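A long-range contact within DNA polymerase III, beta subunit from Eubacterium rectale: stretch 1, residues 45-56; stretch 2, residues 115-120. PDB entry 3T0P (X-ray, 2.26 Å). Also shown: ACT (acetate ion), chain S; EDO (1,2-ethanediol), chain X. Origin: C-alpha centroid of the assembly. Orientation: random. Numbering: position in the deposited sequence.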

ATOM      1  N   LEU B  45     -19.618  18.926  11.452  1.00 50.44           N
ATOM      2  CA  LEU B  45     -18.853  18.824  10.217  1.00 49.07           C
ATOM      3  C   LEU B  45     -19.742  18.180   9.211  1.00 53.32           C
ATOM      4  O   LEU B  45     -20.461  17.255   9.567  1.00 52.89           O
ATOM      5  CB  LEU B  45     -17.566  18.020  10.359  1.00 48.27           C
ATOM      6  CG  LEU B  45     -16.453  18.604  11.194  1.00 53.64           C
ATOM      7  CD1 LEU B  45     -15.220  17.744  11.083  1.00 52.36           C
ATOM      8  CD2 LEU B  45     -16.142  20.047  10.812  1.00 55.67           C
HETATM    9  N   MSE B  46     -19.688  18.612   7.958  1.00 51.36           N
HETATM   10  CA  MSE B  46     -20.576  18.065   6.935  1.00 52.04           C
HETATM   11  C   MSE B  46     -19.917  18.027   5.565  1.00 53.87           C
HETATM   12  O   MSE B  46     -19.225  18.970   5.184  1.00 53.70           O
HETATM   13  CB  MSE B  46     -21.840  18.935   6.878  1.00 55.60           C
HETATM   14  CG  MSE B  46     -23.007  18.307   6.143  1.00 65.26           C
HETATM   15 SE   MSE B  46     -24.638  19.482   6.156  0.75 77.03          SE
HETATM   16  CE  MSE B  46     -24.596  20.104   8.027  1.00 73.06           C
ATOM     17  N   ALA B  47     -20.139  16.933   4.836  1.00 47.98           N
ATOM     18  CA  ALA B  47     -19.749  16.765   3.444  1.00 48.65           C
ATOM     19  C   ALA B  47     -20.929  16.173   2.682  1.00 55.53           C
ATOM     20  O   ALA B  47     -21.649  15.313   3.208  1.00 54.35           O
ATOM     21  CB  ALA B  47     -18.517  15.910   3.304  1.00 48.85           C
ATOM     22  N   ASN B  48     -21.218  16.734   1.506  1.00 54.77           N
ATOM     23  CA  ASN B  48     -22.342  16.288   0.697  1.00 55.71           C
ATOM     24  C   ASN B  48     -21.993  16.302  -0.776  1.00 63.59           C
ATOM     25  O   ASN B  48     -21.584  17.340  -1.284  1.00 65.74           O
ATOM     26  CB  ASN B  48     -23.570  17.166   0.966  1.00 53.30           C
ATOM     27  CG  ASN B  48     -24.826  16.654   0.334  1.00 65.76           C
ATOM     28  OD1 ASN B  48     -24.918  15.499  -0.081  1.00 66.48           O
ATOM     29  ND2 ASN B  48     -25.829  17.506   0.248  1.00 57.93           N
ATOM     30  N   ASP B  49     -22.189  15.168  -1.473  1.00 60.20           N
ATOM     31  CA  ASP B  49     -21.947  15.078  -2.912  1.00 59.95           C
ATOM     32  C   ASP B  49     -23.272  15.051  -3.700  1.00 65.10           C
ATOM     33  O   ASP B  49     -23.255  14.813  -4.908  1.00 65.59           O
ATOM     34  CB  ASP B  49     -21.077  13.861  -3.254  1.00 61.00           C
ATOM     35  CG  ASP B  49     -21.715  12.507  -3.009  1.00 75.88           C
ATOM     36  OD1 ASP B  49     -22.845  12.296  -3.464  1.00 74.51           O
ATOM     37  OD2 ASP B  49     -21.057  11.643  -2.398  1.00 90.03           O
HETATM   38  N   MSE B  50     -24.415  15.307  -3.009  1.00 61.41           N
HETATM   39  CA  MSE B  50     -25.806  15.353  -3.510  1.00 61.62           C
HETATM   40  C   MSE B  50     -26.461  13.967  -3.535  1.00 60.69           C
HETATM   41  O   MSE B  50     -27.689  13.882  -3.548  1.00 62.15           O
HETATM   42  CB  MSE B  50     -25.950  16.040  -4.877  1.00 66.25           C
HETATM   43  CG  MSE B  50     -25.404  17.464  -4.899  1.00 75.97           C
HETATM   44 SE   MSE B  50     -26.078  18.638  -3.475  0.75 87.39          SE
HETATM   45  CE  MSE B  50     -27.905  18.954  -4.231  1.00 85.53           C
ATOM     46  N   GLU B  51     -25.664  12.897  -3.544  1.00 52.05           N
ATOM     47  CA  GLU B  51     -26.149  11.527  -3.456  1.00 50.53           C
ATOM     48  C   GLU B  51     -25.935  11.038  -2.009  1.00 54.05           C
ATOM     49  O   GLU B  51     -26.842  10.492  -1.389  1.00 53.31           O
ATOM     50  CB  GLU B  51     -25.434  10.612  -4.465  1.00 50.84           C
ATOM     51  CG  GLU B  51     -25.832   9.151  -4.344  1.00 59.78           C
ATOM     52  CD  GLU B  51     -25.376   8.259  -5.477  1.00 85.07           C
ATOM     53  OE1 GLU B  51     -26.071   8.233  -6.519  1.00 84.78           O
ATOM     54  OE2 GLU B  51     -24.342   7.568  -5.314  1.00 81.41           O
ATOM     55  N   LEU B  52     -24.722  11.233  -1.496  1.00 50.85           N
ATOM     56  CA  LEU B  52     -24.318  10.811  -0.162  1.00 49.25           C
ATOM     57  C   LEU B  52     -23.906  12.009   0.675  1.00 54.62           C
ATOM     58  O   LEU B  52     -23.066  12.799   0.258  1.00 55.53           O
ATOM     59  CB  LEU B  52     -23.162   9.817  -0.297  1.00 47.22           C
ATOM     60  CG  LEU B  52     -22.570   9.236   0.961  1.00 50.68           C
ATOM     61  CD1 LEU B  52     -23.488   8.183   1.541  1.00 50.57           C
ATOM     62  CD2 LEU B  52     -21.204   8.605   0.659  1.00 51.63           C
ATOM     63  N   GLY B  53     -24.515  12.115   1.850  1.00 51.49           N
ATOM     64  CA  GLY B  53     -24.249  13.130   2.856  1.00 50.92           C
ATOM     65  C   GLY B  53     -23.735  12.499   4.135  1.00 54.80           C
ATOM     66  O   GLY B  53     -24.246  11.467   4.573  1.00 54.32           O
ATOM     67  N   ILE B  54     -22.675  13.068   4.712  1.00 51.02           N
ATOM     68  CA  ILE B  54     -22.139  12.595   5.982  1.00 49.64           C
ATOM     69  C   ILE B  54     -22.028  13.817   6.881  1.00 57.06           C
ATOM     70  O   ILE B  54     -21.511  14.865   6.487  1.00 58.02           O
ATOM     71  CB  ILE B  54     -20.826  11.753   5.930  1.00 50.38           C
ATOM     72  CG1 ILE B  54     -20.928  10.587   4.929  1.00 49.02           C
ATOM     73  CG2 ILE B  54     -20.481  11.208   7.332  1.00 50.01           C
ATOM     74  CD1 ILE B  54     -19.622   9.858   4.675  1.00 43.92           C
ATOM     75  N   GLU B  55     -22.482  13.636   8.110  1.00 52.91           N
ATOM     76  CA  GLU B  55     -22.559  14.617   9.178  1.00 52.07           C
ATOM     77  C   GLU B  55     -21.988  14.022  10.437  1.00 52.44           C
ATOM     78  O   GLU B  55     -22.267  12.868  10.758  1.00 50.52           O
ATOM     79  CB  GLU B  55     -24.039  14.907   9.383  1.00 54.96           C
ATOM     80  CG  GLU B  55     -24.419  16.258   9.924  1.00 68.45           C
ATOM     81  CD  GLU B  55     -25.930  16.311   9.961  1.00 88.78           C
ATOM     82  OE1 GLU B  55     -26.524  15.641  10.838  1.00 75.48           O
ATOM     83  OE2 GLU B  55     -26.522  16.909   9.034  1.00 91.63           O
ATOM     84  N   THR B  56     -21.215  14.800  11.174  1.00 48.94           N
ATOM     85  CA  THR B  56     -20.622  14.315  12.410  1.00 48.89           C
ATOM     86  C   THR B  56     -20.528  15.489  13.392  1.00 54.12           C
ATOM     87  O   THR B  56     -20.407  16.655  12.979  1.00 53.09           O
ATOM     88  CB  THR B  56     -19.289  13.573  12.118  1.00 58.93           C
ATOM     89  OG1 THR B  56     -18.999  12.657  13.170  1.00 61.43           O
ATOM     90  CG2 THR B  56     -18.121  14.504  11.875  1.00 55.35           C
ATOM     91  N   ASP B 115     -23.390  28.504  -0.240  1.00 78.16           N
ATOM     92  CA  ASP B 115     -23.183  27.808  -1.509  1.00 78.30           C
ATOM     93  C   ASP B 115     -23.325  26.290  -1.316  1.00 78.86           C
ATOM     94  O   ASP B 115     -23.603  25.563  -2.275  1.00 77.78           O
ATOM     95  CB  ASP B 115     -21.788  28.154  -2.058  1.00 80.57           C
ATOM     96  N   PHE B 116     -23.128  25.826  -0.061  1.00 73.58           N
ATOM     97  CA  PHE B 116     -23.192  24.418   0.341  1.00 71.91           C
ATOM     98  C   PHE B 116     -24.633  23.905   0.373  1.00 77.33           C
ATOM     99  O   PHE B 116     -25.506  24.529   0.981  1.00 78.44           O
ATOM    100  CB  PHE B 116     -22.529  24.220   1.729  1.00 71.85           C
ATOM    101  CG  PHE B 116     -22.235  22.786   2.108  1.00 71.46           C
ATOM    102  CD1 PHE B 116     -21.048  22.175   1.717  1.00 73.14           C
ATOM    103  CD2 PHE B 116     -23.141  22.048   2.860  1.00 72.16           C
ATOM    104  CE1 PHE B 116     -20.780  20.847   2.062  1.00 72.33           C
ATOM    105  CE2 PHE B 116     -22.879  20.712   3.190  1.00 72.81           C
ATOM    106  CZ  PHE B 116     -21.697  20.125   2.797  1.00 69.90           C
ATOM    107  N   SER B 117     -24.865  22.748  -0.260  1.00 74.14           N
ATOM    108  CA  SER B 117     -26.169  22.087  -0.264  1.00 73.89           C
ATOM    109  C   SER B 117     -26.221  21.145   0.944  1.00 75.07           C
ATOM    110  O   SER B 117     -25.514  20.135   0.986  1.00 72.73           O
ATOM    111  CB  SER B 117     -26.395  21.341  -1.574  1.00 77.61           C
ATOM    112  OG  SER B 117     -27.739  20.907  -1.646  1.00 89.55           O
ATOM    113  N   TYR B 118     -26.990  21.534   1.963  1.00 71.33           N
ATOM    114  CA  TYR B 118     -27.126  20.798   3.216  1.00 70.46           C
ATOM    115  C   TYR B 118     -27.816  19.479   3.034  1.00 72.49           C
ATOM    116  O   TYR B 118     -28.627  19.322   2.111  1.00 73.08           O
ATOM    117  CB  TYR B 118     -27.932  21.618   4.219  1.00 73.67           C
ATOM    118  CG  TYR B 118     -27.130  22.650   4.966  1.00 77.19           C
ATOM    119  CD1 TYR B 118     -26.693  23.815   4.332  1.00 80.26           C
ATOM    120  CD2 TYR B 118     -26.876  22.509   6.324  1.00 77.19           C
ATOM    121  CE1 TYR B 118     -25.976  24.784   5.021  1.00 81.30           C
ATOM    122  CE2 TYR B 118     -26.184  23.486   7.030  1.00 78.19           C
ATOM    123  CZ  TYR B 118     -25.747  24.629   6.375  1.00 87.11           C
ATOM    124  OH  TYR B 118     -25.050  25.601   7.048  1.00 86.78           O
ATOM    125  N   ILE B 119     -27.518  18.530   3.938  1.00 65.51           N
ATOM    126  CA  ILE B 119     -28.165  17.227   3.925  1.00 63.87           C
ATOM    127  C   ILE B 119     -29.651  17.484   4.185  1.00 69.03           C
ATOM    128  O   ILE B 119     -29.962  18.229   5.125  1.00 69.79           O
ATOM    129  CB  ILE B 119     -27.521  16.296   4.968  1.00 65.03           C
ATOM    130  CG1 ILE B 119     -26.053  15.935   4.568  1.00 63.72           C
ATOM    131  CG2 ILE B 119     -28.396  15.061   5.203  1.00 63.65           C
ATOM    132  CD1 ILE B 119     -25.206  15.393   5.691  1.00 65.71           C
ATOM    133  N   PRO B 120     -30.575  16.977   3.333  1.00 65.57           N
ATOM    134  CA  PRO B 120     -32.001  17.258   3.569  1.00 66.33           C
ATOM    135  C   PRO B 120     -32.518  16.629   4.858  1.00 70.31           C
ATOM    136  O   PRO B 120     -31.934  15.661   5.364  1.00 68.39           O
ATOM    137  CB  PRO B 120     -32.685  16.620   2.358  1.00 68.08           C
ATOM    138  CG  PRO B 120     -31.750  15.537   1.930  1.00 71.04           C
ATOM    139  CD  PRO B 120     -30.391  16.105   2.154  1.00 66.00           C
TER
HETATM  140  C   ACT S 375     -28.005  13.798   0.390  1.00 77.64           C
HETATM  141  O   ACT S 375     -27.880  14.949  -0.045  1.00 78.08           O
HETATM  142  OXT ACT S 375     -27.146  13.386   1.108  1.00 77.46           O
HETATM  143  CH3 ACT S 375     -29.193  12.920   0.099  1.00 75.11           C
HETATM  144  C1  EDO X 387     -25.791  13.413  15.229  1.00 76.10           C
HETATM  145  O1  EDO X 387     -25.122  12.197  14.850  1.00 76.97           O
HETATM  146  C2  EDO X 387     -25.965  14.339  14.026  1.00 75.30           C
HETATM  147  O2  EDO X 387     -24.784  14.324  13.214  1.00 79.85           O
HETATM  148  O   HOH W   1     -28.903  17.746  -0.944  1.00 86.37           O

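Residues 45-48 and 52-56 belong to two paired strands of a hairpin, joined by backbone hydrogen bonds such as Ala 47 N to Ile 54 O (3.0 Å). Residues 115-120 cross it as an extended segment without regular secondary structure. No backbone-to-backbone hydrogen bond joins the two stretches; side chains pack against each other and against backbone atoms.

Ile 119 covers the most surface. Its CA-to-CB bond points toward the hairpin, and Ile 119 CD1 lies 3.6 Å from Gly 53 C and 3.7 Å from Met 46 CG. Gly 53 leaves the room: a CB there would sit 2.5 Å from Ile 119 CG1, a clash.

Met 46, a selenomethionine, is next. Its side chain is buried among apolar groups. Met 46 SE is 3.7 Å from Phe 116 CE2, at the edge of that ring, and the Met 46 CE methyl is 3.7 Å from Tyr 118 CD2. The Phe 116 ring also reaches the strand backbone, with Phe 116 CZ 3.6 Å from Met 46 O.

Asn 48 supplies the polar link. Asn 48 ND2 donates a nearly straight hydrogen bond to Ser 117 O (2.7 Å). Asn 48 OD1 accepts from Met 50 N (3.0 Å), so one amide both braces the turn and holds the neighbouring segment. A water bonds weakly to Asn 48 ND2, Ser 117 OG and Tyr 118 O, and donates to the acetate.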